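Local coordinates for protein acyl-CoA dehydrogenase (Geobacillus kaustophilus, PDB 2PG0) that binds FAD and probably catalyses the alpha-beta dehydrogenation of acyl chains, introducing a double bond next to the activated carbonyl group, at residues A[44-47]-A[48-52]; A[115-118]-A[119-122]; A[305-308]-A[309-312]; A[69-72]-A[73-77]. All coordinates share one frame; numbering follows the deposited sequence.

Interaction 1 of 4, residues A[44-47]-A[48-52]; sequences RSFW and AKMGE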
ATOM      1  N   ARG A  44      23.467 -24.424 -26.519  1.00 18.82           N
ATOM      2  CA  ARG A  44      22.660 -25.391 -27.268  1.00 19.48           C
ATOM      3  C   ARG A  44      22.757 -26.802 -26.704  1.00 18.90           C
ATOM      4  O   ARG A  44      21.788 -27.558 -26.746  1.00 18.84           O
ATOM      5  CB  ARG A  44      23.116 -25.452 -28.731  1.00 20.27           C
ATOM      6  CG  ARG A  44      22.555 -24.395 -29.656  1.00 23.37           C
ATOM      7  CD  ARG A  44      21.031 -24.378 -29.642  1.00 28.16           C
ATOM      8  NE  ARG A  44      20.396 -25.286 -30.603  1.00 30.46           N
ATOM      9  CZ  ARG A  44      19.799 -24.887 -31.728  1.00 30.71           C
ATOM     10  NH1 ARG A  44      19.767 -23.599 -32.060  1.00 30.89           N
ATOM     11  NH2 ARG A  44      19.226 -25.778 -32.522  1.00 31.37           N
ATOM     12  N   SER A  45      23.940 -27.157 -26.209  1.00 18.61           N
ATOM     13  CA  SER A  45      24.174 -28.489 -25.640  1.00 17.97           C
ATOM     14  C   SER A  45      23.232 -28.787 -24.467  1.00 17.40           C
ATOM     15  O   SER A  45      22.834 -29.940 -24.272  1.00 16.73           O
ATOM     16  CB  SER A  45      25.644 -28.661 -25.237  1.00 18.07           C
ATOM     17  OG  SER A  45      26.007 -27.747 -24.219  1.00 18.81           O
ATOM     18  N   PHE A  46      22.858 -27.748 -23.710  1.00 16.54           N
ATOM     19  CA  PHE A  46      21.889 -27.916 -22.624  1.00 15.85           C
ATOM     20  C   PHE A  46      20.504 -28.320 -23.136  1.00 15.61           C
ATOM     21  O   PHE A  46      19.879 -29.217 -22.581  1.00 15.18           O
ATOM     22  CB  PHE A  46      21.779 -26.669 -21.731  1.00 15.98           C
ATOM     23  CG  PHE A  46      20.790 -26.836 -20.602  1.00 16.31           C
ATOM     24  CD1 PHE A  46      21.132 -27.570 -19.464  1.00 16.14           C
ATOM     25  CD2 PHE A  46      19.505 -26.309 -20.698  1.00 16.70           C
ATOM     26  CE1 PHE A  46      20.214 -27.752 -18.420  1.00 16.89           C
ATOM     27  CE2 PHE A  46      18.582 -26.478 -19.660  1.00 17.34           C
ATOM     28  CZ  PHE A  46      18.935 -27.204 -18.518  1.00 16.97           C
ATOM     29  N   TRP A  47      20.025 -27.641 -24.177  1.00 15.57           N
ATOM     30  CA  TRP A  47      18.770 -28.008 -24.837  1.00 15.86           C
ATOM     31  C   TRP A  47      18.798 -29.444 -25.380  1.00 16.00           C
ATOM     32  O   TRP A  47      17.806 -30.175 -25.282  1.00 15.90           O
ATOM     33  CB  TRP A  47      18.493 -27.047 -25.990  1.00 15.88           C
ATOM     34  CG  TRP A  47      18.039 -25.678 -25.552  1.00 15.81           C
ATOM     35  CD1 TRP A  47      18.816 -24.665 -25.069  1.00 16.20           C
ATOM     36  CD2 TRP A  47      16.698 -25.176 -25.585  1.00 15.97           C
ATOM     37  NE1 TRP A  47      18.034 -23.557 -24.791  1.00 16.73           N
ATOM     38  CE2 TRP A  47      16.733 -23.846 -25.104  1.00 16.50           C
ATOM     39  CE3 TRP A  47      15.467 -25.723 -25.976  1.00 16.10           C
ATOM     40  CZ2 TRP A  47      15.583 -23.054 -25.006  1.00 16.16           C
ATOM     41  CZ3 TRP A  47      14.324 -24.940 -25.873  1.00 15.98           C
ATOM     42  CH2 TRP A  47      14.395 -23.614 -25.394  1.00 15.85           C
ATOM     43  N   ALA A  48      19.938 -29.826 -25.958  1.00 16.10           N
ATOM     44  CA  ALA A  48      20.125 -31.174 -26.490  1.00 16.14           C
ATOM     45  C   ALA A  48      20.000 -32.211 -25.372  1.00 15.91           C
ATOM     46  O   ALA A  48      19.390 -33.266 -25.565  1.00 16.30           O
ATOM     47  CB  ALA A  48      21.478 -31.287 -27.178  1.00 16.10           C
ATOM     48  N   LYS A  49      20.584 -31.908 -24.211  1.00 15.82           N
ATOM     49  CA  LYS A  49      20.479 -32.779 -23.040  1.00 15.92           C
ATOM     50  C   LYS A  49      19.041 -32.843 -22.535  1.00 15.78           C
ATOM     51  O   LYS A  49      18.548 -33.911 -22.185  1.00 15.80           O
ATOM     52  CB  LYS A  49      21.420 -32.315 -21.926  1.00 16.24           C
ATOM     53  CG  LYS A  49      22.901 -32.542 -22.228  1.00 16.06           C
ATOM     54  CD  LYS A  49      23.756 -31.708 -21.287  1.00 18.08           C
ATOM     55  CE  LYS A  49      25.229 -31.982 -21.460  1.00 19.74           C
ATOM     56  NZ  LYS A  49      26.042 -31.030 -20.641  1.00 19.85           N
ATOM     57  N   MET A  50      18.363 -31.695 -22.509  1.00 15.89           N
ATOM     58  CA  MET A  50      16.948 -31.657 -22.147  1.00 15.56           C
ATOM     59  C   MET A  50      16.113 -32.547 -23.080  1.00 15.88           C
ATOM     60  O   MET A  50      15.257 -33.313 -22.622  1.00 16.09           O
ATOM     61  CB  MET A  50      16.431 -30.209 -22.152  1.00 15.37           C
ATOM     62  CG  MET A  50      16.904 -29.366 -20.955  1.00 14.65           C
ATOM     63  SD  MET A  50      16.040 -29.633 -19.375  1.00  9.73           S
ATOM     64  CE  MET A  50      14.459 -28.852 -19.756  1.00 12.13           C
ATOM     65  N   GLY A  51      16.377 -32.460 -24.380  1.00 16.16           N
ATOM     66  CA  GLY A  51      15.622 -33.215 -25.372  1.00 17.31           C
ATOM     67  C   GLY A  51      15.824 -34.714 -25.261  1.00 18.09           C
ATOM     68  O   GLY A  51      14.859 -35.486 -25.329  1.00 17.50           O
ATOM     69  N   GLU A  52      17.076 -35.128 -25.071  1.00 19.21           N
ATOM     70  CA  GLU A  52      17.406 -36.556 -25.020  1.00 21.05           C
ATOM     71  C   GLU A  52      16.873 -37.233 -23.752  1.00 20.57           C
ATOM     72  O   GLU A  52      16.629 -38.444 -23.738  1.00 20.97           O
ATOM     73  CB  GLU A  52      18.914 -36.784 -25.209  1.00 21.06           C
ATOM     74  CG  GLU A  52      19.775 -36.508 -23.990  1.00 23.21           C
ATOM     75  CD  GLU A  52      21.269 -36.451 -24.305  1.00 24.21           C
ATOM     76  OE1 GLU A  52      21.642 -36.426 -25.499  1.00 29.71           O
ATOM     77  OE2 GLU A  52      22.076 -36.419 -23.350  1.00 28.24           O
TER
HETATM   78  O   HOH W   1      25.407 -28.311 -21.555  1.00 27.35           O
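Phe46 swings its ring forward along the helix because CG stands anti to the backbone N (chi1 -180°), while Met50, one turn on, has CG anti to its carbonyl carbon (chi1 -74°), which lays that methylene over the Phe46 ring; the chain then bends at chi2 and leads away. The methylene does the closest touching: Met50 CG sits 3.6 Å from Phe46 CE2 and lies over one face of the ring, 4.0 Å from the centroid of Phe46, a CH-pi contact. The sulfur follows at a slant, with Met50 SD 4.6 Å from the same Phe46 centroid, so the Met-aromatic contact is oblique, not face-on. Beneath the side chains, the i to i+4 ladder of an alpha-helix runs unbroken, from Ala48 N to Arg44 O through to Gly51 N to Trp47 O at 2.8 Å. On the outer side, Lys49 runs extended beyond CG, its CG 3.3 Å from Ser45 O, and its NZ donates to a water that also bonds Ser45 OG at 2.8 Å. The ammonium group has a second, charged partner in Glu28, a salt bridge to helix 12-28. Arg44 likewise reaches out, to Asp168. The apolar face of helix 44-52 is wedged between two other N-terminal-domain helices: Met50 packs on Phe21 and Phe24 of helix 12-28, while Phe46, Trp47 and Met50 all rest on Ile91 of helix 89-105, where Trp47 also meets His94 edge-to-face.

Interaction 2 of 4, residues A[115-118]-A[119-122]; sequences LPKC and VTGE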
ATOM      1  N   LEU A 115       7.527 -31.150 -35.306  1.00 21.55           N
ATOM      2  CA  LEU A 115       7.389 -31.636 -33.927  1.00 20.94           C
ATOM      3  C   LEU A 115       8.474 -32.603 -33.423  1.00 20.52           C
ATOM      4  O   LEU A 115       8.953 -32.439 -32.302  1.00 19.91           O
ATOM      5  CB  LEU A 115       5.986 -32.176 -33.648  1.00 21.00           C
ATOM      6  CG  LEU A 115       4.859 -31.139 -33.641  1.00 20.18           C
ATOM      7  CD1 LEU A 115       3.547 -31.825 -33.332  1.00 20.32           C
ATOM      8  CD2 LEU A 115       5.128 -30.000 -32.643  1.00 21.28           C
ATOM      9  N   PRO A 116       8.872 -33.611 -34.235  1.00 20.55           N
ATOM     10  CA  PRO A 116       9.943 -34.485 -33.736  1.00 20.40           C
ATOM     11  C   PRO A 116      11.213 -33.745 -33.296  1.00 20.23           C
ATOM     12  O   PRO A 116      11.779 -34.072 -32.249  1.00 20.25           O
ATOM     13  CB  PRO A 116      10.223 -35.411 -34.929  1.00 20.56           C
ATOM     14  CG  PRO A 116       8.907 -35.480 -35.638  1.00 20.53           C
ATOM     15  CD  PRO A 116       8.402 -34.052 -35.562  1.00 20.53           C
ATOM     16  N   LYS A 117      11.638 -32.748 -34.066  1.00 20.05           N
ATOM     17  CA  LYS A 117      12.845 -31.997 -33.718  1.00 20.69           C
ATOM     18  C   LYS A 117      12.641 -31.010 -32.556  1.00 20.14           C
ATOM     19  O   LYS A 117      13.592 -30.667 -31.852  1.00 19.96           O
ATOM     20  CB  LYS A 117      13.433 -31.314 -34.947  1.00 21.13           C
ATOM     21  CG  LYS A 117      14.180 -32.269 -35.873  1.00 23.52           C
ATOM     22  CD  LYS A 117      14.612 -31.555 -37.136  1.00 27.32           C
ATOM     23  CE  LYS A 117      15.003 -32.548 -38.220  1.00 29.62           C
ATOM     24  NZ  LYS A 117      15.376 -31.833 -39.478  1.00 32.26           N
ATOM     25  N   CYS A 118      11.402 -30.571 -32.351  1.00 19.84           N
ATOM     26  CA  CYS A 118      11.066 -29.777 -31.164  1.00 19.48           C
ATOM     27  C   CYS A 118      11.188 -30.616 -29.890  1.00 19.12           C
ATOM     28  O   CYS A 118      11.587 -30.100 -28.851  1.00 18.78           O
ATOM     29  CB  CYS A 118       9.662 -29.171 -31.268  1.00 19.60           C
ATOM     30  SG  CYS A 118       9.498 -27.901 -32.552  1.00 20.32           S
ATOM     31  N   VAL A 119      10.856 -31.906 -29.981  1.00 18.73           N
ATOM     32  CA  VAL A 119      10.990 -32.823 -28.846  1.00 18.74           C
ATOM     33  C   VAL A 119      12.459 -33.101 -28.498  1.00 18.93           C
ATOM     34  O   VAL A 119      12.819 -33.186 -27.328  1.00 18.23           O
ATOM     35  CB  VAL A 119      10.220 -34.156 -29.080  1.00 18.65           C
ATOM     36  CG1 VAL A 119      10.486 -35.149 -27.947  1.00 18.95           C
ATOM     37  CG2 VAL A 119       8.719 -33.893 -29.195  1.00 18.27           C
ATOM     38  N   THR A 120      13.298 -33.237 -29.521  1.00 19.39           N
ATOM     39  CA  THR A 120      14.716 -33.539 -29.310  1.00 20.27           C
ATOM     40  C   THR A 120      15.554 -32.291 -29.013  1.00 20.27           C
ATOM     41  O   THR A 120      16.662 -32.389 -28.487  1.00 20.29           O
ATOM     42  CB  THR A 120      15.303 -34.286 -30.523  1.00 20.40           C
ATOM     43  OG1 THR A 120      16.602 -34.793 -30.189  1.00 24.44           O
ATOM     44  CG2 THR A 120      15.422 -33.359 -31.688  1.00 18.45           C
ATOM     45  N   GLY A 121      15.022 -31.121 -29.352  1.00 20.63           N
ATOM     46  CA  GLY A 121      15.753 -29.866 -29.184  1.00 21.11           C
ATOM     47  C   GLY A 121      16.623 -29.492 -30.371  1.00 21.59           C
ATOM     48  O   GLY A 121      17.398 -28.538 -30.298  1.00 21.79           O
ATOM     49  N   GLU A 122      16.499 -30.246 -31.463  1.00 21.84           N
ATOM     50  CA  GLU A 122      17.203 -29.938 -32.715  1.00 22.27           C
ATOM     51  C   GLU A 122      16.651 -28.655 -33.331  1.00 21.20           C
ATOM     52  O   GLU A 122      17.370 -27.911 -34.008  1.00 21.01           O
ATOM     53  CB  GLU A 122      17.088 -31.099 -33.709  1.00 22.14           C
ATOM     54  CG  GLU A 122      17.831 -30.870 -35.027  1.00 23.84           C
ATOM     55  CD  GLU A 122      17.950 -32.118 -35.902  1.00 24.70           C
ATOM     56  OE1 GLU A 122      17.601 -33.235 -35.450  1.00 27.73           O
ATOM     57  OE2 GLU A 122      18.409 -31.973 -37.057  1.00 27.92           O
TER
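Val119 N donates to Leu115 O at 3.0 Å and Thr120 N to Pro116 O at 3.2 Å, the last sound backbone bonds of helix 108-120. The next one is already weak, Gly121 N to Lys117 O at 2.9 Å with an N-H...O angle of only 125°, as the helix gives out. Gly121 then takes a positive phi (88°), where a CB would be jammed against the preceding carbonyl oxygen; glycine lets the chain turn there and brings Glu122 back toward Lys117. These two side chains cross obliquely and are joined by a long salt bridge of 3.9 Å between Lys117 NZ and Glu122 OE2. Behind the charged ends they also touch along their length. Lys117 is extended beyond CG, and its CD lies 3.6 Å from Glu122 CD, while Lys117 CB is 3.9 Å from Glu122 CB. Thr120 adds its methyl, CG2, set 3.3 Å from Lys117 O. On the inner side, Val119 packs on Cys57 and Val60, Leu115 on Ile102, and Cys118 on Thr99, with Cys118 O accepting from His94 NE2. The ion pair is exposed and long, so its attraction is probably modest and shared with solvent; the positive-phi glycine ends the helix, with a further backbone bond between Lys117 and Leu123, while the Lys117 and Glu122 methylenes merely pack against each other.

Interaction 3 of 4, residues A[305-308]-A[309-312]; sequences VDRV and IEEH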
ATOM      1  N   VAL A 305      -3.250 -20.044  -8.068  1.00 12.06           N
ATOM      2  CA  VAL A 305      -2.661 -20.578  -9.307  1.00 12.99           C
ATOM      3  C   VAL A 305      -2.922 -22.085  -9.450  1.00 13.12           C
ATOM      4  O   VAL A 305      -3.194 -22.564 -10.552  1.00 13.27           O
ATOM      5  CB  VAL A 305      -1.158 -20.216  -9.459  1.00 12.87           C
ATOM      6  CG1 VAL A 305      -0.279 -21.080  -8.565  1.00 12.66           C
ATOM      7  CG2 VAL A 305      -0.722 -20.306 -10.928  1.00 13.73           C
ATOM      8  N   ASP A 306      -2.879 -22.805  -8.328  1.00 13.60           N
ATOM      9  CA  ASP A 306      -3.147 -24.245  -8.312  1.00 14.00           C
ATOM     10  C   ASP A 306      -4.578 -24.539  -8.749  1.00 14.27           C
ATOM     11  O   ASP A 306      -4.823 -25.485  -9.505  1.00 14.24           O
ATOM     12  CB  ASP A 306      -2.890 -24.836  -6.921  1.00 14.22           C
ATOM     13  CG  ASP A 306      -1.420 -25.174  -6.679  1.00 14.63           C
ATOM     14  OD1 ASP A 306      -0.573 -25.033  -7.598  1.00 16.00           O
ATOM     15  OD2 ASP A 306      -1.118 -25.598  -5.547  1.00 17.05           O
ATOM     16  N   ARG A 307      -5.518 -23.712  -8.293  1.00 14.31           N
ATOM     17  CA  ARG A 307      -6.911 -23.856  -8.718  1.00 14.40           C
ATOM     18  C   ARG A 307      -7.077 -23.562 -10.213  1.00 13.91           C
ATOM     19  O   ARG A 307      -7.780 -24.288 -10.920  1.00 13.31           O
ATOM     20  CB  ARG A 307      -7.837 -22.980  -7.864  1.00 14.80           C
ATOM     21  CG  ARG A 307      -9.319 -23.171  -8.135  1.00 16.06           C
ATOM     22  CD  ARG A 307      -9.780 -24.579  -7.786  1.00 19.25           C
ATOM     23  NE  ARG A 307     -11.183 -24.755  -8.148  1.00 23.02           N
ATOM     24  CZ  ARG A 307     -11.589 -25.180  -9.335  1.00 24.99           C
ATOM     25  NH1 ARG A 307     -10.698 -25.498 -10.265  1.00 28.50           N
ATOM     26  NH2 ARG A 307     -12.884 -25.305  -9.591  1.00 28.66           N
ATOM     27  N   VAL A 308      -6.428 -22.504 -10.687  1.00 13.78           N
ATOM     28  CA  VAL A 308      -6.452 -22.163 -12.108  1.00 14.37           C
ATOM     29  C   VAL A 308      -5.846 -23.278 -12.976  1.00 14.45           C
ATOM     30  O   VAL A 308      -6.406 -23.615 -14.018  1.00 14.51           O
ATOM     31  CB  VAL A 308      -5.792 -20.779 -12.375  1.00 14.48           C
ATOM     32  CG1 VAL A 308      -5.660 -20.509 -13.863  1.00 15.05           C
ATOM     33  CG2 VAL A 308      -6.621 -19.664 -11.716  1.00 14.56           C
ATOM     34  N   ILE A 309      -4.719 -23.851 -12.548  1.00 14.72           N
ATOM     35  CA  ILE A 309      -4.143 -25.029 -13.236  1.00 15.54           C
ATOM     36  C   ILE A 309      -5.200 -26.139 -13.381  1.00 15.92           C
ATOM     37  O   ILE A 309      -5.415 -26.649 -14.478  1.00 15.60           O
ATOM     38  CB  ILE A 309      -2.855 -25.556 -12.524  1.00 15.41           C
ATOM     39  CG1 ILE A 309      -1.683 -24.590 -12.745  1.00 15.00           C
ATOM     40  CG2 ILE A 309      -2.481 -26.970 -13.008  1.00 15.22           C
ATOM     41  CD1 ILE A 309      -0.527 -24.789 -11.759  1.00 15.21           C
ATOM     42  N   GLU A 310      -5.881 -26.470 -12.285  1.00 16.83           N
ATOM     43  CA  GLU A 310      -6.939 -27.488 -12.292  1.00 18.52           C
ATOM     44  C   GLU A 310      -8.047 -27.182 -13.306  1.00 18.34           C
ATOM     45  O   GLU A 310      -8.406 -28.048 -14.112  1.00 18.33           O
ATOM     46  CB  GLU A 310      -7.526 -27.678 -10.884  1.00 18.17           C
ATOM     47  CG  GLU A 310      -6.563 -28.320  -9.888  1.00 20.15           C
ATOM     48  CD  GLU A 310      -7.094 -28.306  -8.460  1.00 21.50           C
ATOM     49  OE1 GLU A 310      -8.292 -27.996  -8.269  1.00 23.64           O
ATOM     50  OE2 GLU A 310      -6.308 -28.593  -7.526  1.00 26.10           O
ATOM     51  N   GLU A 311      -8.570 -25.955 -13.272  1.00 18.49           N
ATOM     52  CA  GLU A 311      -9.562 -25.486 -14.255  1.00 18.86           C
ATOM     53  C   GLU A 311      -9.060 -25.619 -15.697  1.00 18.07           C
ATOM     54  O   GLU A 311      -9.774 -26.112 -16.576  1.00 17.93           O
ATOM     55  CB  GLU A 311      -9.929 -24.021 -13.995  1.00 19.06           C
ATOM     56  CG  GLU A 311     -10.801 -23.782 -12.789  1.00 22.85           C
ATOM     57  CD  GLU A 311     -12.165 -24.426 -12.915  1.00 24.81           C
ATOM     58  OE1 GLU A 311     -13.073 -23.819 -13.539  1.00 27.12           O
ATOM     59  OE2 GLU A 311     -12.321 -25.536 -12.373  1.00 26.13           O
ATOM     60  N   HIS A 312      -7.828 -25.163 -15.927  1.00 17.22           N
ATOM     61  CA  HIS A 312      -7.187 -25.241 -17.235  1.00 17.10           C
ATOM     62  C   HIS A 312      -7.126 -26.688 -17.735  1.00 17.10           C
ATOM     63  O   HIS A 312      -7.509 -26.975 -18.868  1.00 17.17           O
ATOM     64  CB  HIS A 312      -5.778 -24.655 -17.153  1.00 16.61           C
ATOM     65  CG  HIS A 312      -5.093 -24.529 -18.475  1.00 16.30           C
ATOM     66  ND1 HIS A 312      -5.639 -23.835 -19.533  1.00 16.12           N
ATOM     67  CD2 HIS A 312      -3.896 -24.991 -18.905  1.00 16.08           C
ATOM     68  CE1 HIS A 312      -4.811 -23.884 -20.561  1.00 16.70           C
ATOM     69  NE2 HIS A 312      -3.748 -24.582 -20.207  1.00 16.37           N
TER
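A salt bridge one helical turn long, Arg307 to Glu311, marks the outer face of helix 285-313 in the C-terminal helical domain, next to a second subunit. Arg307 grips a single oxygen end-on with two nitrogens: NH1 lies 2.7 Å from Glu311 OE2 and NH2 lies 2.8 Å from it. Both donors come from the same face of the carboxylate, whose plane stands 82° from that of the guanidinium. Each chain bends at chi2 to meet the other, Arg307 at 64° and Glu311 at -64°. Glu310 crosses the arginine at about a right angle, its OE1 4.0 Å from Arg307 NH1, near in charge only; its OE2 accepts from Arg8 N. Arg307 NH2 also donates to Thr6 O of the second subunit. On the inner face, Val305 and Ile309 pack on Ile254 of helix 237-273, and Ile309 N donates to Val305 O at 2.8 Å. A methionine in place of Arg307 would probably leave the Glu311 carboxylate without its charged mate and Thr6 O of the second subunit without this donor. The nearby guanidinium is likely to favour the ionised form of Glu311, and Arg307 ties this intrahelical pair to the subunit interface.

Interaction 4 of 4, residues A[69-72]-A[73-77]; sequences ADFA and YSVVI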
ATOM      1  N   ALA A  69       2.436 -36.651 -22.300  1.00 19.40           N
ATOM      2  CA  ALA A  69       2.349 -36.185 -20.920  1.00 19.09           C
ATOM      3  C   ALA A  69       1.241 -35.157 -20.743  1.00 18.94           C
ATOM      4  O   ALA A  69       0.979 -34.367 -21.645  1.00 19.24           O
ATOM      5  CB  ALA A  69       3.677 -35.596 -20.480  1.00 18.91           C
ATOM      6  N   ASP A  70       0.598 -35.165 -19.579  1.00 18.95           N
ATOM      7  CA  ASP A  70      -0.385 -34.130 -19.263  1.00 18.93           C
ATOM      8  C   ASP A  70       0.302 -32.830 -18.822  1.00 18.42           C
ATOM      9  O   ASP A  70       1.524 -32.790 -18.637  1.00 17.95           O
ATOM     10  CB  ASP A  70      -1.443 -34.629 -18.256  1.00 19.33           C
ATOM     11  CG  ASP A  70      -0.929 -34.731 -16.823  1.00 21.32           C
ATOM     12  OD1 ASP A  70       0.184 -34.260 -16.508  1.00 23.30           O
ATOM     13  OD2 ASP A  70      -1.675 -35.276 -15.987  1.00 24.76           O
ATOM     14  N   PHE A  71      -0.494 -31.775 -18.660  1.00 17.85           N
ATOM     15  CA  PHE A  71       0.016 -30.439 -18.338  1.00 17.18           C
ATOM     16  C   PHE A  71       0.729 -30.349 -16.980  1.00 16.50           C
ATOM     17  O   PHE A  71       1.565 -29.466 -16.773  1.00 16.77           O
ATOM     18  CB  PHE A  71      -1.123 -29.414 -18.424  1.00 17.12           C
ATOM     19  CG  PHE A  71      -0.680 -27.992 -18.230  1.00 17.08           C
ATOM     20  CD1 PHE A  71       0.053 -27.329 -19.215  1.00 16.76           C
ATOM     21  CD2 PHE A  71      -1.002 -27.311 -17.057  1.00 16.30           C
ATOM     22  CE1 PHE A  71       0.471 -26.001 -19.026  1.00 17.30           C
ATOM     23  CE2 PHE A  71      -0.592 -25.987 -16.867  1.00 16.82           C
ATOM     24  CZ  PHE A  71       0.148 -25.336 -17.849  1.00 16.90           C
ATOM     25  N   ALA A  72       0.409 -31.253 -16.058  1.00 15.92           N
ATOM     26  CA  ALA A  72       1.076 -31.259 -14.752  1.00 15.20           C
ATOM     27  C   ALA A  72       2.588 -31.478 -14.882  1.00 15.13           C
ATOM     28  O   ALA A  72       3.364 -30.920 -14.098  1.00 14.32           O
ATOM     29  CB  ALA A  72       0.453 -32.282 -13.819  1.00 15.39           C
ATOM     30  N   TYR A  73       3.000 -32.273 -15.877  1.00 14.75           N
ATOM     31  CA  TYR A  73       4.428 -32.433 -16.172  1.00 15.00           C
ATOM     32  C   TYR A  73       5.064 -31.104 -16.561  1.00 14.78           C
ATOM     33  O   TYR A  73       6.183 -30.814 -16.144  1.00 14.88           O
ATOM     34  CB  TYR A  73       4.673 -33.484 -17.254  1.00 16.05           C
ATOM     35  CG  TYR A  73       4.532 -34.886 -16.735  1.00 17.27           C
ATOM     36  CD1 TYR A  73       5.625 -35.552 -16.172  1.00 19.42           C
ATOM     37  CD2 TYR A  73       3.304 -35.548 -16.791  1.00 18.29           C
ATOM     38  CE1 TYR A  73       5.499 -36.856 -15.684  1.00 19.05           C
ATOM     39  CE2 TYR A  73       3.165 -36.852 -16.302  1.00 19.56           C
ATOM     40  CZ  TYR A  73       4.270 -37.495 -15.753  1.00 19.51           C
ATOM     41  OH  TYR A  73       4.145 -38.779 -15.265  1.00 19.94           O
ATOM     42  N   SER A  74       4.347 -30.294 -17.341  1.00 14.04           N
ATOM     43  CA  SER A  74       4.862 -28.969 -17.720  1.00 14.19           C
ATOM     44  C   SER A  74       4.963 -28.029 -16.525  1.00 13.47           C
ATOM     45  O   SER A  74       5.913 -27.250 -16.428  1.00 13.77           O
ATOM     46  CB  SER A  74       4.010 -28.341 -18.822  1.00 13.76           C
ATOM     47  OG  SER A  74       4.349 -28.892 -20.084  1.00 16.58           O
ATOM     48  N   VAL A  75       3.984 -28.099 -15.623  1.00 13.33           N
ATOM     49  CA  VAL A  75       4.025 -27.321 -14.382  1.00 13.10           C
ATOM     50  C   VAL A  75       5.296 -27.659 -13.598  1.00 13.09           C
ATOM     51  O   VAL A  75       6.035 -26.767 -13.181  1.00 12.75           O
ATOM     52  CB  VAL A  75       2.772 -27.555 -13.509  1.00 13.21           C
ATOM     53  CG1 VAL A  75       2.899 -26.814 -12.164  1.00 13.71           C
ATOM     54  CG2 VAL A  75       1.516 -27.103 -14.257  1.00 13.37           C
ATOM     55  N   VAL A  76       5.558 -28.956 -13.431  1.00 12.74           N
ATOM     56  CA  VAL A  76       6.755 -29.404 -12.722  1.00 13.10           C
ATOM     57  C   VAL A  76       8.035 -28.879 -13.385  1.00 12.91           C
ATOM     58  O   VAL A  76       8.910 -28.336 -12.709  1.00 13.04           O
ATOM     59  CB  VAL A  76       6.806 -30.947 -12.595  1.00 13.04           C
ATOM     60  CG1 VAL A  76       8.180 -31.395 -12.086  1.00 13.56           C
ATOM     61  CG2 VAL A  76       5.694 -31.427 -11.653  1.00 13.78           C
ATOM     62  N   ILE A  77       8.135 -29.046 -14.705  1.00 12.97           N
ATOM     63  CA  ILE A  77       9.317 -28.610 -15.445  1.00 13.38           C
ATOM     64  C   ILE A  77       9.556 -27.118 -15.230  1.00 13.32           C
ATOM     65  O   ILE A  77      10.658 -26.699 -14.856  1.00 12.96           O
ATOM     66  CB  ILE A  77       9.224 -28.967 -16.959  1.00 13.03           C
ATOM     67  CG1 ILE A  77       9.411 -30.478 -17.156  1.00 14.01           C
ATOM     68  CG2 ILE A  77      10.280 -28.213 -17.774  1.00 13.52           C
ATOM     69  CD1 ILE A  77       8.979 -30.987 -18.527  1.00 13.77           C
TER
HETATM   70  O   HOH W   2       3.110 -31.188 -20.587  1.00 21.40           O
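Tyr73 and Ala72, with Phe71 before them, form the first turn of helix 71-84, and Tyr73 folds back over the residues that lead into it. Its CG stands anti to the carbonyl carbon (chi1 -76°), which carries the ring back to Ala69, whose CB lies 3.7 Å from Tyr73 CD2. Asp70 OD1 approaches the same carbon obliquely, 3.4 Å from Tyr73 CD2. Asp70 is the N-cap: its OD1 accepts a weak bond from Ala72 N at 3.0 Å, and takes another from His14 NE2. Tyr73 N donates to Asp70 O at 3.2 Å, from above the carbonyl plane, and a water links Asp70 O to Ser74 OG, which also bonds Asp96. Phe71 leans the other way, its CE2 3.5 Å from Val75 CG2. Ala72 O accepts from Val76 N, while its methyl packs on Tyr9, His14 and Met313. A serine at Tyr73 would probably open a gap beside Ala69 and Phe17 and cost Glu13 its hydroxyl partner. Tyr73 packs against His14 and Phe17 of helix 12-28, and Phe71 against His312 and Met313 of helix 285-313, while the negative Asp70 at the amino end is likely to offset the helix's own positive pole.

In the fold
Along the chain the order is interaction 1, interaction 4, interaction 2, interaction 3. The first three belong to the helical N-terminal domain, on helices 44-52, 71-84 and 108-120, while interaction 3 lies on helix 285-313 of the C-terminal domain. Interactions 1 and 2 have centres 10 Å apart and touch, Arg44 NH2 coming within 3.2 Å of Glu122 O; His94 of helix 89-105 serves both. Interactions 3 and 4, 13 Å between centres, meet across the domain boundary, where Ile309 CD1 lies 4.0 Å from Val75 CG2. Helix 71-84 thus packs the N-terminal helical domain against the C-terminal one. In interaction 1 the side chain of Trp47 is about 11 Å from the bound FAD, whereas interactions 3 and 4 lie away from the cofactor-binding residues.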